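Local coordinates for protein type I polyketide synthase PikAII (Streptomyces venezuelae, PDB 3QP9) that probably epimerises the alpha-methyl centre of a beta-keto polyketide intermediate, as a reduction-incompetent C2-type ketoreductase of a modular synthase, at residues 47-61 and 71-85. Numbering follows the deposited sequence.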
loop_
_atom_site.group_PDB
_atom_site.type_symbol
_atom_site.label_atom_id
_atom_site.label_comp_id
_atom_site.label_asym_id
_atom_site.label_seq_id
_atom_site.Cartn_x
_atom_site.Cartn_y
_atom_site.Cartn_z
ATOM N N GLY A 47 8.721 4.446 -30.137
ATOM C CA GLY A 47 9.990 3.866 -29.700
ATOM C C GLY A 47 10.677 4.730 -28.662
ATOM O O GLY A 47 10.187 5.829 -28.317
ATOM N N LEU A 48 11.848 4.279 -28.210
ATOM C CA LEU A 48 12.625 4.999 -27.205
ATOM C C LEU A 48 13.799 5.696 -27.847
ATOM O O LEU A 48 14.345 5.156 -28.809
ATOM C CB LEU A 48 13.159 3.969 -26.205
ATOM C CG LEU A 48 12.985 4.151 -24.701
ATOM C CD1 LEU A 48 11.624 4.681 -24.360
ATOM C CD2 LEU A 48 13.375 2.862 -23.927
ATOM N N SER A 49 14.179 6.884 -27.335
ATOM C CA SER A 49 15.398 7.555 -27.768
ATOM C C SER A 49 16.103 8.296 -26.649
ATOM O O SER A 49 15.545 8.510 -25.555
ATOM C CB SER A 49 15.116 8.533 -28.928
ATOM O OG SER A 49 14.066 9.441 -28.607
ATOM N N GLY A 50 17.340 8.694 -26.935
ATOM C CA GLY A 50 18.143 9.515 -26.032
ATOM C C GLY A 50 18.762 8.798 -24.846
ATOM O O GLY A 50 18.751 7.564 -24.760
ATOM N N ARG A 51 19.257 9.584 -23.897
ATOM C CA ARG A 51 19.974 9.042 -22.766
ATOM C C ARG A 51 18.950 8.642 -21.693
ATOM O O ARG A 51 18.151 9.510 -21.264
ATOM C CB ARG A 51 20.961 10.077 -22.201
ATOM C CG ARG A 51 21.789 9.612 -20.979
ATOM C CD ARG A 51 23.034 8.811 -21.317
ATOM N NE ARG A 51 23.708 9.300 -22.529
ATOM C CZ ARG A 51 24.881 9.940 -22.582
ATOM N NH1 ARG A 51 25.594 10.205 -21.486
ATOM N NH2 ARG A 51 25.357 10.308 -23.766
ATOM N N TRP A 52 19.021 7.362 -21.258
ATOM C CA TRP A 52 18.272 6.839 -20.091
ATOM C C TRP A 52 19.244 6.514 -18.951
ATOM O O TRP A 52 20.206 5.743 -19.127
ATOM C CB TRP A 52 17.383 5.619 -20.463
ATOM C CG TRP A 52 16.045 6.085 -21.035
ATOM C CD1 TRP A 52 15.836 6.587 -22.297
ATOM C CD2 TRP A 52 14.760 6.187 -20.352
ATOM N NE1 TRP A 52 14.516 6.949 -22.448
ATOM C CE2 TRP A 52 13.849 6.736 -21.262
ATOM C CE3 TRP A 52 14.300 5.827 -19.077
ATOM C CZ2 TRP A 52 12.497 6.953 -20.942
ATOM C CZ3 TRP A 52 12.955 6.091 -18.738
ATOM C CH2 TRP A 52 12.082 6.637 -19.680
ATOM N N LEU A 53 19.038 7.079 -17.782
ATOM C CA LEU A 53 19.851 6.659 -16.661
ATOM C C LEU A 53 19.153 5.485 -16.000
ATOM O O LEU A 53 17.935 5.558 -15.720
ATOM C CB LEU A 53 20.007 7.785 -15.629
ATOM C CG LEU A 53 20.634 9.097 -16.106
ATOM C CD1 LEU A 53 20.879 9.978 -14.926
ATOM C CD2 LEU A 53 21.930 8.890 -16.942
ATOM N N VAL A 54 19.900 4.428 -15.753
ATOM C CA VAL A 54 19.359 3.277 -15.057
ATOM C C VAL A 54 20.008 3.208 -13.715
ATOM O O VAL A 54 21.205 3.027 -13.613
ATOM C CB VAL A 54 19.489 1.982 -15.869
ATOM C CG1 VAL A 54 18.869 0.747 -15.120
ATOM C CG2 VAL A 54 18.889 2.219 -17.237
ATOM N N VAL A 55 19.233 3.479 -12.687
ATOM C CA VAL A 55 19.721 3.387 -11.351
ATOM C C VAL A 55 19.561 2.038 -10.716
ATOM O O VAL A 55 18.459 1.692 -10.365
ATOM C CB VAL A 55 19.044 4.391 -10.480
ATOM C CG1 VAL A 55 19.807 4.547 -9.174
ATOM C CG2 VAL A 55 18.939 5.699 -11.221
ATOM N N VAL A 56 20.680 1.337 -10.495
ATOM C CA VAL A 56 20.746 -0.027 -10.017
ATOM C C VAL A 56 21.377 -0.050 -8.616
ATOM O O VAL A 56 22.329 0.696 -8.338
ATOM C CB VAL A 56 21.601 -0.826 -11.012
ATOM C CG1 VAL A 56 21.608 -2.301 -10.738
ATOM C CG2 VAL A 56 21.068 -0.544 -12.408
ATOM N N PRO A 57 20.844 -0.878 -7.692
ATOM C CA PRO A 57 21.555 -0.997 -6.423
ATOM C C PRO A 57 22.904 -1.706 -6.664
ATOM O O PRO A 57 22.979 -2.637 -7.474
ATOM C CB PRO A 57 20.601 -1.799 -5.539
ATOM C CG PRO A 57 19.287 -1.702 -6.194
ATOM C CD PRO A 57 19.551 -1.568 -7.673
ATOM N N GLU A 58 23.950 -1.197 -6.000
ATOM C CA GLU A 58 25.374 -1.578 -6.201
ATOM C C GLU A 58 25.724 -3.049 -6.409
ATOM O O GLU A 58 26.280 -3.418 -7.439
ATOM C CB GLU A 58 26.230 -1.060 -5.040
ATOM C CG GLU A 58 27.674 -0.748 -5.443
ATOM C CD GLU A 58 28.317 0.224 -4.494
ATOM O OE1 GLU A 58 27.732 0.443 -3.406
ATOM O OE2 GLU A 58 29.394 0.770 -4.832
ATOM N N ASP A 59 25.423 -3.878 -5.418
ATOM C CA ASP A 59 25.806 -5.293 -5.465
ATOM C C ASP A 59 24.856 -6.104 -6.360
ATOM O O ASP A 59 24.895 -7.351 -6.384
ATOM C CB ASP A 59 25.963 -5.882 -4.044
ATOM C CG ASP A 59 24.755 -5.617 -3.144
ATOM O OD1 ASP A 59 24.176 -4.495 -3.208
ATOM O OD2 ASP A 59 24.399 -6.545 -2.360
ATOM N N ARG A 60 24.047 -5.385 -7.146
ATOM C CA ARG A 60 23.060 -6.012 -8.037
ATOM C C ARG A 60 23.264 -5.763 -9.548
ATOM O O ARG A 60 22.297 -5.806 -10.316
ATOM C CB ARG A 60 21.658 -5.579 -7.612
ATOM C CG ARG A 60 21.383 -5.707 -6.094
ATOM C CD ARG A 60 21.141 -7.163 -5.700
ATOM N NE ARG A 60 19.831 -7.365 -5.065
ATOM C CZ ARG A 60 18.722 -7.706 -5.722
ATOM N NH1 ARG A 60 18.730 -7.877 -7.039
ATOM N NH2 ARG A 60 17.597 -7.884 -5.065
ATOM N N SER A 61 24.518 -5.530 -9.949
ATOM C CA SER A 61 24.922 -5.167 -11.321
ATOM C C SER A 61 24.659 -6.216 -12.381
ATOM O O SER A 61 24.251 -5.884 -13.504
ATOM C CB SER A 61 26.413 -4.830 -11.363
ATOM O OG SER A 61 26.596 -3.443 -11.550
ATOM N N LEU A 71 16.450 -1.722 -23.271
ATOM C CA LEU A 71 16.388 -0.296 -23.553
ATOM C C LEU A 71 17.184 0.032 -24.846
ATOM O O LEU A 71 16.707 0.775 -25.725
ATOM C CB LEU A 71 16.975 0.506 -22.389
ATOM C CG LEU A 71 16.302 0.495 -21.005
ATOM C CD1 LEU A 71 17.211 1.051 -20.028
ATOM C CD2 LEU A 71 15.134 1.374 -21.044
ATOM N N SER A 72 18.398 -0.515 -24.934
ATOM C CA SER A 72 19.227 -0.355 -26.129
ATOM C C SER A 72 18.442 -0.851 -27.326
ATOM O O SER A 72 18.228 -0.092 -28.288
ATOM C CB SER A 72 20.567 -1.126 -25.989
ATOM O OG SER A 72 21.451 -0.504 -25.052
ATOM N N GLY A 73 17.975 -2.117 -27.249
ATOM C CA GLY A 73 17.227 -2.740 -28.321
ATOM C C GLY A 73 15.999 -1.930 -28.621
ATOM O O GLY A 73 15.606 -1.857 -29.763
ATOM N N ALA A 74 15.406 -1.288 -27.601
ATOM C CA ALA A 74 14.290 -0.349 -27.827
ATOM C C ALA A 74 14.691 0.976 -28.482
ATOM O O ALA A 74 13.829 1.758 -28.884
ATOM C CB ALA A 74 13.520 -0.085 -26.525
ATOM N N GLY A 75 15.997 1.231 -28.569
ATOM C CA GLY A 75 16.505 2.423 -29.253
ATOM C C GLY A 75 16.856 3.583 -28.348
ATOM O O GLY A 75 16.985 4.697 -28.831
ATOM N N ALA A 76 17.018 3.319 -27.048
ATOM C CA ALA A 76 17.544 4.302 -26.089
ATOM C C ALA A 76 19.067 4.206 -26.095
ATOM O O ALA A 76 19.596 3.248 -26.613
ATOM C CB ALA A 76 17.047 4.006 -24.698
ATOM N N ASP A 77 19.756 5.172 -25.478
ATOM C CA ASP A 77 21.188 5.019 -25.103
ATOM C C ASP A 77 21.265 4.878 -23.568
ATOM O O ASP A 77 21.300 5.873 -22.867
ATOM C CB ASP A 77 22.047 6.203 -25.636
ATOM C CG ASP A 77 23.546 6.140 -25.191
ATOM O OD1 ASP A 77 24.108 5.017 -25.020
ATOM O OD2 ASP A 77 24.171 7.235 -25.012
ATOM N N PRO A 78 21.239 3.637 -23.033
ATOM C CA PRO A 78 21.181 3.470 -21.561
ATOM C C PRO A 78 22.516 3.624 -20.825
ATOM O O PRO A 78 23.530 3.019 -21.198
ATOM C CB PRO A 78 20.671 2.034 -21.370
ATOM C CG PRO A 78 20.797 1.377 -22.694
ATOM C CD PRO A 78 21.245 2.347 -23.742
ATOM N N VAL A 79 22.499 4.397 -19.749
ATOM C CA VAL A 79 23.669 4.488 -18.866
ATOM C C VAL A 79 23.359 3.929 -17.468
ATOM O O VAL A 79 22.512 4.473 -16.736
ATOM C CB VAL A 79 24.189 5.977 -18.746
ATOM C CG1 VAL A 79 25.402 6.075 -17.799
ATOM C CG2 VAL A 79 24.544 6.524 -20.121
ATOM N N GLN A 80 24.052 2.876 -17.078
ATOM C CA GLN A 80 23.934 2.390 -15.701
ATOM C C GLN A 80 24.642 3.211 -14.655
ATOM O O GLN A 80 25.788 3.652 -14.835
ATOM C CB GLN A 80 24.408 0.959 -15.599
ATOM C CG GLN A 80 24.203 0.327 -14.250
ATOM C CD GLN A 80 24.353 -1.185 -14.303
ATOM O OE1 GLN A 80 24.208 -1.789 -15.364
ATOM N NE2 GLN A 80 24.672 -1.794 -13.159
ATOM N N LEU A 81 23.945 3.413 -13.553
ATOM C CA LEU A 81 24.454 4.195 -12.450
ATOM C C LEU A 81 24.271 3.348 -11.208
ATOM O O LEU A 81 23.164 3.298 -10.625
ATOM C CB LEU A 81 23.681 5.493 -12.323
ATOM C CG LEU A 81 23.730 6.389 -13.547
ATOM C CD1 LEU A 81 22.982 7.643 -13.245
ATOM C CD2 LEU A 81 25.197 6.735 -13.895
ATOM N N ASP A 82 25.330 2.635 -10.844
ATOM C CA ASP A 82 25.302 1.785 -9.672
ATOM C C ASP A 82 25.402 2.665 -8.445
ATOM O O ASP A 82 26.361 3.409 -8.304
ATOM C CB ASP A 82 26.463 0.792 -9.677
ATOM C CG ASP A 82 26.760 0.242 -11.057
ATOM O OD1 ASP A 82 25.956 -0.588 -11.553
ATOM O OD2 ASP A 82 27.815 0.642 -11.641
ATOM N N VAL A 83 24.435 2.558 -7.539
ATOM C CA VAL A 83 24.521 3.265 -6.254
ATOM C C VAL A 83 24.513 2.341 -4.987
ATOM O O VAL A 83 24.041 1.186 -5.046
ATOM C CB VAL A 83 23.457 4.371 -6.195
ATOM C CG1 VAL A 83 22.056 3.766 -6.012
ATOM C CG2 VAL A 83 23.791 5.411 -5.104
ATOM N N SER A 84 25.053 2.850 -3.870
ATOM C CA SER A 84 24.962 2.196 -2.558
ATOM C C SER A 84 23.583 2.520 -2.003
ATOM O O SER A 84 23.300 3.694 -1.723
ATOM C CB SER A 84 26.019 2.709 -1.559
ATOM O OG SER A 84 27.303 2.906 -2.146
ATOM N N PRO A 85 22.701 1.501 -1.859
ATOM C CA PRO A 85 21.388 1.868 -1.309
ATOM C C PRO A 85 21.435 2.549 0.072
ATOM O O PRO A 85 20.519 3.312 0.405
ATOM C CB PRO A 85 20.658 0.523 -1.271
ATOM C CG PRO A 85 21.212 -0.200 -2.450
ATOM C CD PRO A 85 22.702 0.097 -2.339
#
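Strands 51-57 and 77-83 run parallel with their short axes 4.6 Å apart and 27° between their directions, joined by an unbroken ladder of backbone hydrogen bonds from D77 N to G50 O through to E58 N to V83 O. With helix 65-73 between them they form a beta-alpha-beta unit of a Rossmann-like subdomain, with 77-83 as the outermost strand. The ladder includes V79 N to W52 O at 2.7 Å. W52 N bonds to D77 O.

On the helix-65-73 side, V54 CG2 presses on L71 CD1 at 3.5 Å, a tight fit. V54 turns this methyl anti to its own carbonyl carbon while CG1 lies anti to the backbone N. L48 CD2 meets the other methyl of L71, CD2, and also touches A74 and A76. A76 CB further meets W52 CD1. L212 of helix 202-212 covers L48, W52 and L71. G75, with positive phi, follows the helix in a Schellman motif, and L48 N bonds to A74 O at 3.3 Å.

The other face carries R51, L53, V55, D77, V79 and L81. L53 CD1 packs on L81 CD1 at 3.6 Å, and A99 of helix 89-102 touches both leucines. R51 NE and D77 OD2, 3.3 Å apart, form a salt bridge, the side chains lying side by side with their guanidinium and carboxylate planes 77° apart.

At the C-terminal end of the strands, P57 CB abuts P85 CG. The extended E58 side chain accepts a hydrogen bond at OE1 from S84 OG, 2.8 Å away, on the syn side and 33° out of the carboxylate plane.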